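Local coordinates for protein thioesterase superfamily (Jannaschia sp., PDB 2OAF) that probably hydrolyses acyl-thioester substrates, as a hotdog-fold member of the thioesterase superfamily whose own substrate is not established, at residues D48-G56 and L141-I149; N68-D79 and V119-D130. All coordinates share one frame; numbering follows the deposited sequence.

Contact 1 of 2, residues D48-G56 and L141-I149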
loop_
_atom_site.group_PDB
_atom_site.type_symbol
_atom_site.label_atom_id
_atom_site.label_comp_id
_atom_site.label_asym_id
_atom_site.label_seq_id
_atom_site.Cartn_x
_atom_site.Cartn_y
_atom_site.Cartn_z
ATOM N N ASP B 48 -14.434 3.868 7.476
ATOM C CA ASP B 48 -13.859 3.734 8.814
ATOM C C ASP B 48 -14.088 5.013 9.639
ATOM O O ASP B 48 -14.433 4.931 10.824
ATOM C CB ASP B 48 -12.363 3.411 8.726
ATOM C CG ASP B 48 -11.707 3.347 10.082
ATOM O OD1 ASP B 48 -11.762 2.291 10.731
ATOM O OD2 ASP B 48 -11.163 4.367 10.511
ATOM N N ALA B 49 -13.912 6.185 9.013
ATOM C CA ALA B 49 -14.148 7.471 9.681
ATOM C C ALA B 49 -15.633 7.695 10.009
ATOM O O ALA B 49 -15.971 8.370 10.980
ATOM C CB ALA B 49 -13.574 8.677 8.836
ATOM N N TRP B 50 -16.514 7.149 9.178
ATOM C CA TRP B 50 -17.967 7.232 9.438
ATOM C C TRP B 50 -18.269 6.491 10.735
ATOM O O TRP B 50 -18.947 6.988 11.604
ATOM C CB TRP B 50 -18.787 6.667 8.264
ATOM C CG TRP B 50 -20.254 6.857 8.388
ATOM C CD1 TRP B 50 -21.012 7.853 7.814
ATOM C CD2 TRP B 50 -21.175 6.026 9.126
ATOM N NE1 TRP B 50 -22.351 7.686 8.163
ATOM C CE2 TRP B 50 -22.467 6.587 8.974
ATOM C CE3 TRP B 50 -21.034 4.878 9.893
ATOM C CZ2 TRP B 50 -23.569 6.045 9.567
ATOM C CZ3 TRP B 50 -22.175 4.317 10.490
ATOM C CH2 TRP B 50 -23.399 4.897 10.327
ATOM N N TRP B 51 -17.727 5.295 10.866
ATOM C CA TRP B 51 -17.902 4.530 12.097
ATOM C C TRP B 51 -17.350 5.262 13.306
ATOM O O TRP B 51 -17.948 5.235 14.357
ATOM C CB TRP B 51 -17.251 3.145 11.976
ATOM C CG TRP B 51 -17.992 2.225 11.111
ATOM C CD1 TRP B 51 -17.652 1.830 9.871
ATOM C CD2 TRP B 51 -19.215 1.563 11.427
ATOM N NE1 TRP B 51 -18.568 0.949 9.379
ATOM C CE2 TRP B 51 -19.554 0.772 10.310
ATOM C CE3 TRP B 51 -20.056 1.566 12.539
ATOM C CZ2 TRP B 51 -20.701 -0.026 10.266
ATOM C CZ3 TRP B 51 -21.219 0.764 12.495
ATOM C CH2 TRP B 51 -21.520 -0.018 11.355
ATOM N N SER B 52 -16.187 5.881 13.175
ATOM C CA SER B 52 -15.641 6.673 14.281
ATOM C C SER B 52 -16.592 7.792 14.687
ATOM O O SER B 52 -16.776 8.053 15.848
ATOM C CB SER B 52 -14.298 7.288 13.905
ATOM O OG SER B 52 -13.318 6.289 13.874
ATOM N N GLU B 53 -17.179 8.453 13.702
ATOM C CA GLU B 53 -18.037 9.582 13.956
ATOM C C GLU B 53 -19.335 9.170 14.664
ATOM O O GLU B 53 -19.768 9.834 15.600
ATOM C CB GLU B 53 -18.363 10.269 12.616
ATOM C CG GLU B 53 -19.233 11.494 12.720
ATOM C CD GLU B 53 -18.574 12.642 13.460
ATOM O OE1 GLU B 53 -17.316 12.698 13.509
ATOM O OE2 GLU B 53 -19.341 13.488 13.987
ATOM N N TYR B 54 -19.967 8.096 14.198
ATOM C CA TYR B 54 -21.314 7.734 14.680
ATOM C C TYR B 54 -21.369 6.575 15.659
ATOM O O TYR B 54 -22.344 6.457 16.393
ATOM C CB TYR B 54 -22.249 7.508 13.485
ATOM C CG TYR B 54 -22.386 8.789 12.666
ATOM C CD1 TYR B 54 -23.032 9.886 13.198
ATOM C CD2 TYR B 54 -21.804 8.921 11.408
ATOM C CE1 TYR B 54 -23.157 11.054 12.491
ATOM C CE2 TYR B 54 -21.907 10.106 10.686
ATOM C CZ TYR B 54 -22.590 11.170 11.236
ATOM O OH TYR B 54 -22.735 12.369 10.560
ATOM N N HIS B 55 -20.344 5.730 15.687
ATOM C CA HIS B 55 -20.284 4.641 16.654
ATOM C C HIS B 55 -19.275 4.920 17.764
ATOM O O HIS B 55 -19.594 4.750 18.925
ATOM C CB HIS B 55 -19.982 3.314 15.986
ATOM C CG HIS B 55 -19.747 2.198 16.956
ATOM N ND1 HIS B 55 -18.484 1.752 17.277
ATOM C CD2 HIS B 55 -20.604 1.461 17.703
ATOM C CE1 HIS B 55 -18.572 0.773 18.163
ATOM N NE2 HIS B 55 -19.845 0.576 18.435
ATOM N N GLY B 56 -18.065 5.344 17.417
ATOM C CA GLY B 56 -17.105 5.774 18.422
ATOM C C GLY B 56 -15.687 5.777 17.900
ATOM O O GLY B 56 -15.391 5.095 16.935
ATOM N N LEU B 141 -26.543 -1.297 16.596
ATOM C CA LEU B 141 -25.954 -0.654 15.431
ATOM C C LEU B 141 -27.045 -0.137 14.482
ATOM O O LEU B 141 -26.950 0.970 13.965
ATOM C CB LEU B 141 -24.947 -1.596 14.734
ATOM C CG LEU B 141 -23.729 -1.906 15.625
ATOM C CD1 LEU B 141 -22.717 -2.724 14.874
ATOM C CD2 LEU B 141 -23.038 -0.629 16.242
ATOM N N ARG B 142 -28.103 -0.913 14.286
ATOM C CA ARG B 142 -29.204 -0.464 13.473
ATOM C C ARG B 142 -29.708 0.898 13.943
ATOM O O ARG B 142 -30.041 1.762 13.139
ATOM C CB ARG B 142 -30.322 -1.489 13.558
ATOM C CG ARG B 142 -31.546 -1.110 12.748
ATOM C CD ARG B 142 -32.524 -2.231 12.741
ATOM N NE ARG B 142 -32.035 -3.411 12.037
ATOM C CZ ARG B 142 -32.126 -3.588 10.723
ATOM N NH1 ARG B 142 -32.647 -2.654 9.928
ATOM N NH2 ARG B 142 -31.665 -4.711 10.195
ATOM N N ALA B 143 -29.809 1.066 15.254
ATOM C CA ALA B 143 -30.319 2.311 15.838
ATOM C C ALA B 143 -29.416 3.501 15.517
ATOM O O ALA B 143 -29.907 4.608 15.302
ATOM C CB ALA B 143 -30.496 2.165 17.344
ATOM N N LEU B 144 -28.103 3.263 15.443
ATOM C CA LEU B 144 -27.141 4.305 15.067
ATOM C C LEU B 144 -27.142 4.605 13.579
ATOM O O LEU B 144 -26.879 5.750 13.182
ATOM C CB LEU B 144 -25.696 3.885 15.391
ATOM C CG LEU B 144 -25.340 3.652 16.848
ATOM C CD1 LEU B 144 -23.860 3.254 16.902
ATOM C CD2 LEU B 144 -25.656 4.885 17.725
ATOM N N ILE B 145 -27.367 3.571 12.760
ATOM C CA ILE B 145 -27.212 3.672 11.305
ATOM C C ILE B 145 -28.445 4.304 10.622
ATOM O O ILE B 145 -28.335 5.241 9.834
ATOM C CB ILE B 145 -26.988 2.276 10.690
ATOM C CG1 ILE B 145 -25.668 1.670 11.206
ATOM C CG2 ILE B 145 -27.014 2.389 9.157
ATOM C CD1 ILE B 145 -25.587 0.153 11.130
ATOM N N GLU B 146 -29.627 3.784 10.950
ATOM C CA GLU B 146 -30.885 4.166 10.265
ATOM C C GLU B 146 -31.192 5.658 10.127
ATOM O O GLU B 146 -31.681 6.085 9.064
ATOM C CB GLU B 146 -32.086 3.431 10.894
ATOM C CG GLU B 146 -32.077 1.973 10.481
ATOM C CD GLU B 146 -33.263 1.160 10.953
ATOM O OE1 GLU B 146 -33.862 1.471 12.013
ATOM O OE2 GLU B 146 -33.561 0.174 10.245
ATOM N N PRO B 147 -30.919 6.459 11.172
ATOM C CA PRO B 147 -31.154 7.909 11.023
ATOM C C PRO B 147 -30.347 8.582 9.908
ATOM O O PRO B 147 -30.666 9.722 9.519
ATOM C CB PRO B 147 -30.725 8.488 12.386
ATOM C CG PRO B 147 -30.804 7.336 13.327
ATOM C CD PRO B 147 -30.400 6.137 12.512
ATOM N N HIS B 148 -29.318 7.905 9.406
ATOM C CA HIS B 148 -28.464 8.492 8.380
ATOM C C HIS B 148 -28.741 7.975 6.971
ATOM O O HIS B 148 -28.093 8.417 6.018
ATOM C CB HIS B 148 -27.003 8.314 8.763
ATOM C CG HIS B 148 -26.685 8.869 10.110
ATOM N ND1 HIS B 148 -26.507 10.217 10.333
ATOM C CD2 HIS B 148 -26.555 8.264 11.316
ATOM C CE1 HIS B 148 -26.282 10.417 11.621
ATOM N NE2 HIS B 148 -26.297 9.248 12.237
ATOM N N ILE B 149 -29.697 7.055 6.837
ATOM C CA ILE B 149 -30.059 6.514 5.538
ATOM C C ILE B 149 -31.046 7.468 4.882
ATOM O O ILE B 149 -32.102 7.730 5.436
ATOM C CB ILE B 149 -30.661 5.064 5.625
ATOM C CG1 ILE B 149 -29.674 4.079 6.289
ATOM C CG2 ILE B 149 -30.978 4.558 4.229
ATOM C CD1 ILE B 149 -30.286 2.681 6.632
#

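Contact 2 of 2, residues N68-D79 and V119-D130. With PO4 (phosphate ion), chain D.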
loop_
_atom_site.group_PDB
_atom_site.type_symbol
_atom_site.label_atom_id
_atom_site.label_comp_id
_atom_site.label_asym_id
_atom_site.label_seq_id
_atom_site.Cartn_x
_atom_site.Cartn_y
_atom_site.Cartn_z
ATOM N N ASN B 68 -16.749 -6.354 19.468
ATOM C CA ASN B 68 -16.850 -7.703 18.924
ATOM C C ASN B 68 -17.746 -7.831 17.695
ATOM O O ASN B 68 -18.345 -8.884 17.459
ATOM C CB ASN B 68 -17.326 -8.686 19.991
ATOM C CG ASN B 68 -16.953 -10.109 19.662
ATOM O OD1 ASN B 68 -15.922 -10.371 19.031
ATOM N ND2 ASN B 68 -17.781 -11.031 20.071
ATOM N N VAL B 69 -17.811 -6.765 16.901
ATOM C CA VAL B 69 -18.593 -6.767 15.682
ATOM C C VAL B 69 -17.657 -6.515 14.511
ATOM O O VAL B 69 -16.967 -5.498 14.472
ATOM C CB VAL B 69 -19.711 -5.696 15.720
ATOM C CG1 VAL B 69 -20.401 -5.599 14.348
ATOM C CG2 VAL B 69 -20.751 -6.030 16.805
ATOM N N GLY B 70 -17.604 -7.467 13.583
ATOM C CA GLY B 70 -16.861 -7.287 12.360
ATOM C C GLY B 70 -17.803 -6.923 11.244
ATOM O O GLY B 70 -19.001 -7.232 11.302
ATOM N N THR B 71 -17.285 -6.232 10.238
ATOM C CA THR B 71 -18.092 -5.866 9.071
ATOM C C THR B 71 -17.277 -6.151 7.808
ATOM O O THR B 71 -16.946 -5.258 7.068
ATOM C CB THR B 71 -18.628 -4.405 9.107
ATOM O OG1 THR B 71 -17.571 -3.455 8.916
ATOM C CG2 THR B 71 -19.349 -4.106 10.390
ATOM N N PRO B 72 -16.986 -7.431 7.555
ATOM C CA PRO B 72 -16.217 -7.775 6.350
ATOM C C PRO B 72 -16.944 -7.392 5.046
ATOM O O PRO B 72 -18.164 -7.437 4.980
ATOM C CB PRO B 72 -16.026 -9.299 6.476
ATOM C CG PRO B 72 -17.118 -9.750 7.387
ATOM C CD PRO B 72 -17.364 -8.626 8.339
ATOM N N PHE B 73 -16.178 -7.033 4.022
ATOM C CA PHE B 73 -16.761 -6.668 2.732
ATOM C C PHE B 73 -17.144 -7.861 1.900
ATOM O O PHE B 73 -16.438 -8.871 1.857
ATOM C CB PHE B 73 -15.803 -5.789 1.936
ATOM C CG PHE B 73 -15.691 -4.421 2.500
ATOM C CD1 PHE B 73 -14.828 -4.163 3.553
ATOM C CD2 PHE B 73 -16.497 -3.398 2.026
ATOM C CE1 PHE B 73 -14.743 -2.908 4.118
ATOM C CE2 PHE B 73 -16.407 -2.130 2.587
ATOM C CZ PHE B 73 -15.515 -1.892 3.638
ATOM N N VAL B 74 -18.279 -7.741 1.226
ATOM C CA VAL B 74 -18.727 -8.780 0.291
ATOM C C VAL B 74 -18.840 -8.246 -1.145
ATOM O O VAL B 74 -18.844 -9.028 -2.087
ATOM C CB VAL B 74 -20.032 -9.459 0.742
ATOM C CG1 VAL B 74 -19.791 -10.290 2.009
ATOM C CG2 VAL B 74 -21.144 -8.447 0.953
ATOM N N ARG B 75 -18.901 -6.929 -1.307
ATOM C CA ARG B 75 -18.898 -6.317 -2.630
ATOM C C ARG B 75 -18.414 -4.880 -2.593
ATOM O O ARG B 75 -18.617 -4.146 -1.610
ATOM C CB ARG B 75 -20.296 -6.363 -3.247
ATOM C CG ARG B 75 -20.411 -5.693 -4.641
ATOM C CD ARG B 75 -21.782 -5.989 -5.274
ATOM N NE ARG B 75 -22.011 -5.138 -6.450
ATOM C CZ ARG B 75 -21.552 -5.399 -7.673
ATOM N NH1 ARG B 75 -20.869 -6.505 -7.917
ATOM N NH2 ARG B 75 -21.796 -4.546 -8.672
ATOM N N LEU B 76 -17.742 -4.486 -3.665
ATOM C CA LEU B 76 -17.473 -3.062 -3.901
ATOM C C LEU B 76 -17.570 -2.732 -5.402
ATOM O O LEU B 76 -17.273 -3.574 -6.274
ATOM C CB LEU B 76 -16.139 -2.670 -3.321
ATOM C CG LEU B 76 -14.808 -3.097 -3.912
ATOM C CD1 LEU B 76 -14.455 -2.277 -5.087
ATOM C CD2 LEU B 76 -13.722 -2.897 -2.841
ATOM N N GLU B 77 -18.028 -1.527 -5.694
ATOM C CA GLU B 77 -18.032 -1.051 -7.076
ATOM C C GLU B 77 -17.734 0.420 -7.067
ATOM O O GLU B 77 -18.171 1.156 -6.138
ATOM C CB GLU B 77 -19.346 -1.335 -7.807
ATOM C CG GLU B 77 -20.560 -0.697 -7.206
ATOM C CD GLU B 77 -21.807 -0.792 -8.104
ATOM O OE1 GLU B 77 -21.761 -0.361 -9.290
ATOM O OE2 GLU B 77 -22.841 -1.282 -7.594
HETATM N N MSE B 78 -16.937 0.834 -8.057
HETATM C CA MSE B 78 -16.493 2.237 -8.173
HETATM C C MSE B 78 -16.506 2.642 -9.618
HETATM O O MSE B 78 -16.092 1.863 -10.472
HETATM C CB MSE B 78 -15.091 2.410 -7.603
HETATM C CG MSE B 78 -14.962 1.935 -6.158
HETATM SE SE MSE B 78 -13.265 2.314 -5.356
HETATM C CE MSE B 78 -13.354 4.235 -5.292
ATOM N N ASP B 79 -17.000 3.860 -9.882
ATOM C CA ASP B 79 -16.868 4.513 -11.163
ATOM C C ASP B 79 -15.915 5.659 -10.997
ATOM O O ASP B 79 -16.062 6.428 -10.047
ATOM C CB ASP B 79 -18.204 5.023 -11.668
ATOM C CG ASP B 79 -19.185 3.926 -12.011
ATOM O OD1 ASP B 79 -18.774 2.801 -12.335
ATOM O OD2 ASP B 79 -20.398 4.207 -11.982
ATOM N N VAL B 119 -17.303 7.636 -7.658
ATOM C CA VAL B 119 -18.525 7.309 -6.952
ATOM C C VAL B 119 -18.418 5.816 -6.660
ATOM O O VAL B 119 -18.126 5.027 -7.553
ATOM C CB VAL B 119 -19.781 7.702 -7.778
ATOM C CG1 VAL B 119 -19.583 9.096 -8.469
ATOM C CG2 VAL B 119 -20.111 6.662 -8.805
ATOM N N GLY B 120 -18.580 5.446 -5.405
ATOM C CA GLY B 120 -18.498 4.042 -5.022
ATOM C C GLY B 120 -19.638 3.565 -4.125
ATOM O O GLY B 120 -20.232 4.348 -3.381
ATOM N N ALA B 121 -19.904 2.256 -4.170
ATOM C CA ALA B 121 -20.836 1.595 -3.263
ATOM C C ALA B 121 -20.152 0.335 -2.705
ATOM O O ALA B 121 -19.542 -0.435 -3.440
ATOM C CB ALA B 121 -22.133 1.231 -3.999
ATOM N N PHE B 122 -20.241 0.165 -1.394
ATOM C CA PHE B 122 -19.449 -0.815 -0.658
ATOM C C PHE B 122 -20.342 -1.543 0.327
ATOM O O PHE B 122 -20.947 -0.912 1.184
ATOM C CB PHE B 122 -18.358 -0.074 0.114
ATOM C CG PHE B 122 -17.485 0.794 -0.761
ATOM C CD1 PHE B 122 -17.857 2.100 -1.073
ATOM C CD2 PHE B 122 -16.296 0.310 -1.259
ATOM C CE1 PHE B 122 -17.045 2.899 -1.868
ATOM C CE2 PHE B 122 -15.484 1.098 -2.056
ATOM C CZ PHE B 122 -15.878 2.400 -2.370
ATOM N N THR B 123 -20.429 -2.859 0.195
ATOM C CA THR B 123 -21.379 -3.666 0.941
ATOM C C THR B 123 -20.628 -4.611 1.870
ATOM O O THR B 123 -19.685 -5.304 1.450
ATOM C CB THR B 123 -22.250 -4.495 -0.013
ATOM O OG1 THR B 123 -22.866 -3.613 -0.958
ATOM C CG2 THR B 123 -23.344 -5.248 0.770
ATOM N N CYS B 124 -21.023 -4.579 3.136
ATOM C CA CYS B 124 -20.460 -5.370 4.222
ATOM C C CYS B 124 -21.543 -6.250 4.841
ATOM O O CYS B 124 -22.694 -5.863 4.858
ATOM C CB CYS B 124 -19.991 -4.418 5.310
ATOM S SG CYS B 124 -18.694 -3.303 4.726
ATOM N N VAL B 125 -21.157 -7.412 5.365
ATOM C CA VAL B 125 -22.017 -8.202 6.244
ATOM C C VAL B 125 -21.497 -7.996 7.672
ATOM O O VAL B 125 -20.521 -7.278 7.874
ATOM C CB VAL B 125 -22.042 -9.694 5.847
ATOM C CG1 VAL B 125 -22.756 -9.877 4.498
ATOM C CG2 VAL B 125 -20.627 -10.303 5.846
ATOM N N PHE B 126 -22.162 -8.592 8.653
ATOM C CA PHE B 126 -21.802 -8.438 10.066
ATOM C C PHE B 126 -21.371 -9.776 10.606
ATOM O O PHE B 126 -21.971 -10.806 10.259
ATOM C CB PHE B 126 -22.993 -7.921 10.881
ATOM C CG PHE B 126 -23.358 -6.499 10.583
ATOM C CD1 PHE B 126 -24.219 -6.191 9.540
ATOM C CD2 PHE B 126 -22.822 -5.443 11.340
ATOM C CE1 PHE B 126 -24.558 -4.851 9.254
ATOM C CE2 PHE B 126 -23.159 -4.107 11.049
ATOM C CZ PHE B 126 -24.022 -3.819 10.002
ATOM N N THR B 127 -20.329 -9.762 11.434
ATOM C CA THR B 127 -19.891 -10.959 12.141
ATOM C C THR B 127 -19.827 -10.716 13.654
ATOM O O THR B 127 -19.796 -9.561 14.125
ATOM C CB THR B 127 -18.491 -11.415 11.678
ATOM O OG1 THR B 127 -17.565 -10.353 11.901
ATOM C CG2 THR B 127 -18.466 -11.813 10.184
ATOM N N ILE B 128 -19.853 -11.829 14.384
ATOM C CA ILE B 128 -19.364 -11.920 15.753
ATOM C C ILE B 128 -17.859 -12.031 15.596
ATOM O O ILE B 128 -17.356 -13.073 15.205
ATOM C CB ILE B 128 -19.908 -13.166 16.460
ATOM C CG1 ILE B 128 -21.447 -13.114 16.519
ATOM C CG2 ILE B 128 -19.343 -13.251 17.867
ATOM C CD1 ILE B 128 -22.125 -14.459 16.610
ATOM N N ALA B 129 -17.148 -10.949 15.875
ATOM C CA ALA B 129 -15.771 -10.821 15.420
ATOM C C ALA B 129 -14.900 -11.968 15.895
ATOM O O ALA B 129 -14.202 -12.585 15.087
ATOM C CB ALA B 129 -15.173 -9.496 15.852
ATOM N N ASP B 130 -14.948 -12.266 17.192
ATOM C CA ASP B 130 -14.027 -13.256 17.773
ATOM C C ASP B 130 -14.290 -14.694 17.309
ATOM O O ASP B 130 -13.424 -15.553 17.453
ATOM C CB ASP B 130 -13.972 -13.161 19.317
ATOM C CG ASP B 130 -15.310 -13.460 20.005
ATOM O OD1 ASP B 130 -16.298 -13.877 19.353
ATOM O OD2 ASP B 130 -15.357 -13.270 21.242
HETATM P P PO4 D . -11.703 -7.582 5.117
HETATM O O1 PO4 D . -11.004 -8.587 4.245
HETATM O O2 PO4 D . -11.172 -6.205 4.761
HETATM O O3 PO4 D . -13.198 -7.668 4.816
HETATM O O4 PO4 D . -11.463 -7.878 6.597
#

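Contact 1 of 2, residues D48-G56 and L141-I149
W50 and I145 meet on the packed side of this contact. The far corner of the indole, CH2, lies 4.0 Å from I145 CG1, and the two side chains cross at about a right angle. W50 reaches this far because CG stands anti to the backbone N (chi1 -173°). Its six-membered ring also turns an edge toward the face of H148, with the planes at 88° in an offset edge-to-face pair. W51 CH2 meets the tip of the same isoleucine branch, 4.1 Å from I145 CD1. The indoles of W50 and W51 also meet F106 of strand 103-112. Helix 39-54, the long helix held by the curved sheet of the hotdog fold, here packs against the C-terminal helix 139-145. The short helix segments run nearly perpendicular, 99° apart. W50, W51 and I145 are buried, whereas Y54, H55, L144 and H148 are partly exposed yet make the closer single contacts. H148 NE2 lies over one face of the Y54 ring, the two planes meeting obliquely, with Y54 CE1 3.3 Å from H148 CE1. E53 CG covers the opposite face of the tyrosine. At the helix end, L144 CD1 sits in plane at the edge of the H55 ring and 3.6 Å from Y54 O. Buried L141 brings CD2 to 3.5 Å from H55 CD2.

Contact 2 of 2, residues N68-D79 and V119-D130
F73 and C124 diverge from a non-hydrogen-bonded pair, yet their side chains meet. The hydrogen bonds come first. Strands 69-80 and 115-128 form an antiparallel ladder, two neighbours in the hotdog sheet. It is regular from R75 to D79. A classic beta bulge interrupts it where V74 N and R75 N both donate to T123 O, at 2.8 Å for V74 N. At the far end, N68 grips the turn after the strand. N68 O accepts from A129 N. The N68 side-chain amide makes the last two bonds: OD1 accepts from D130 N at 2.8 Å, and ND2 donates weakly to D130 OD1.

Sulfur and selenium contacts follow. C124 SG lies over one face of the F73 ring, 3.5 Å from its centroid and 18° off the normal. Selenomethionine M78 places SE at the edge of F122, 4.0 Å from F122 CZ.

Apolar contacts join L76, M78 and F122 on one face. L76 CB meets F122 CD2 at 3.6 Å. F122 CB also lies at the edge of the F73 ring. Helix 39-54 covers F122 through A43, L44 and I47. Elsewhere, P72 CG meets CG2 of T127, which is on the R75 and E77 face, tip to tip at 3.7 Å.

R75, E77 and D79 carry the charges. R75 pairs with D79 of the third subunit, whose strand extends the sheet, and E77 and D79 pair with R75 of that subunit. The R75-E77 bridge within the strand is longer. A phosphate, probably from crystallisation, accepts from F73 N at 3.1 Å and also binds T36 of that subunit. L76, M78 and F122 thus line an apolar face toward the helix, while R75, E77 and D79 put charges on the other, where they probably help join subunits.

From the N terminus, the chain first passes through helix 39-54, whose end supplies residues 48-56 of contact 1. It then turns through helix 59-65 into residues 68-79. Two strands later, residues 119-130 return beside them and close the loop of contact 2. The chain goes on through strand 133-135 to helix 139-145, where residues 141-149 close the wider loop of contact 1. Contact 2 therefore falls wholly within that loop, and the two do not cross. Their centres are 14 Å apart, but they touch. L141 CD1 packs 3.7 Å from V69 CG1, and W51 also packs against T71. Together they tie both helices to the curved sheet.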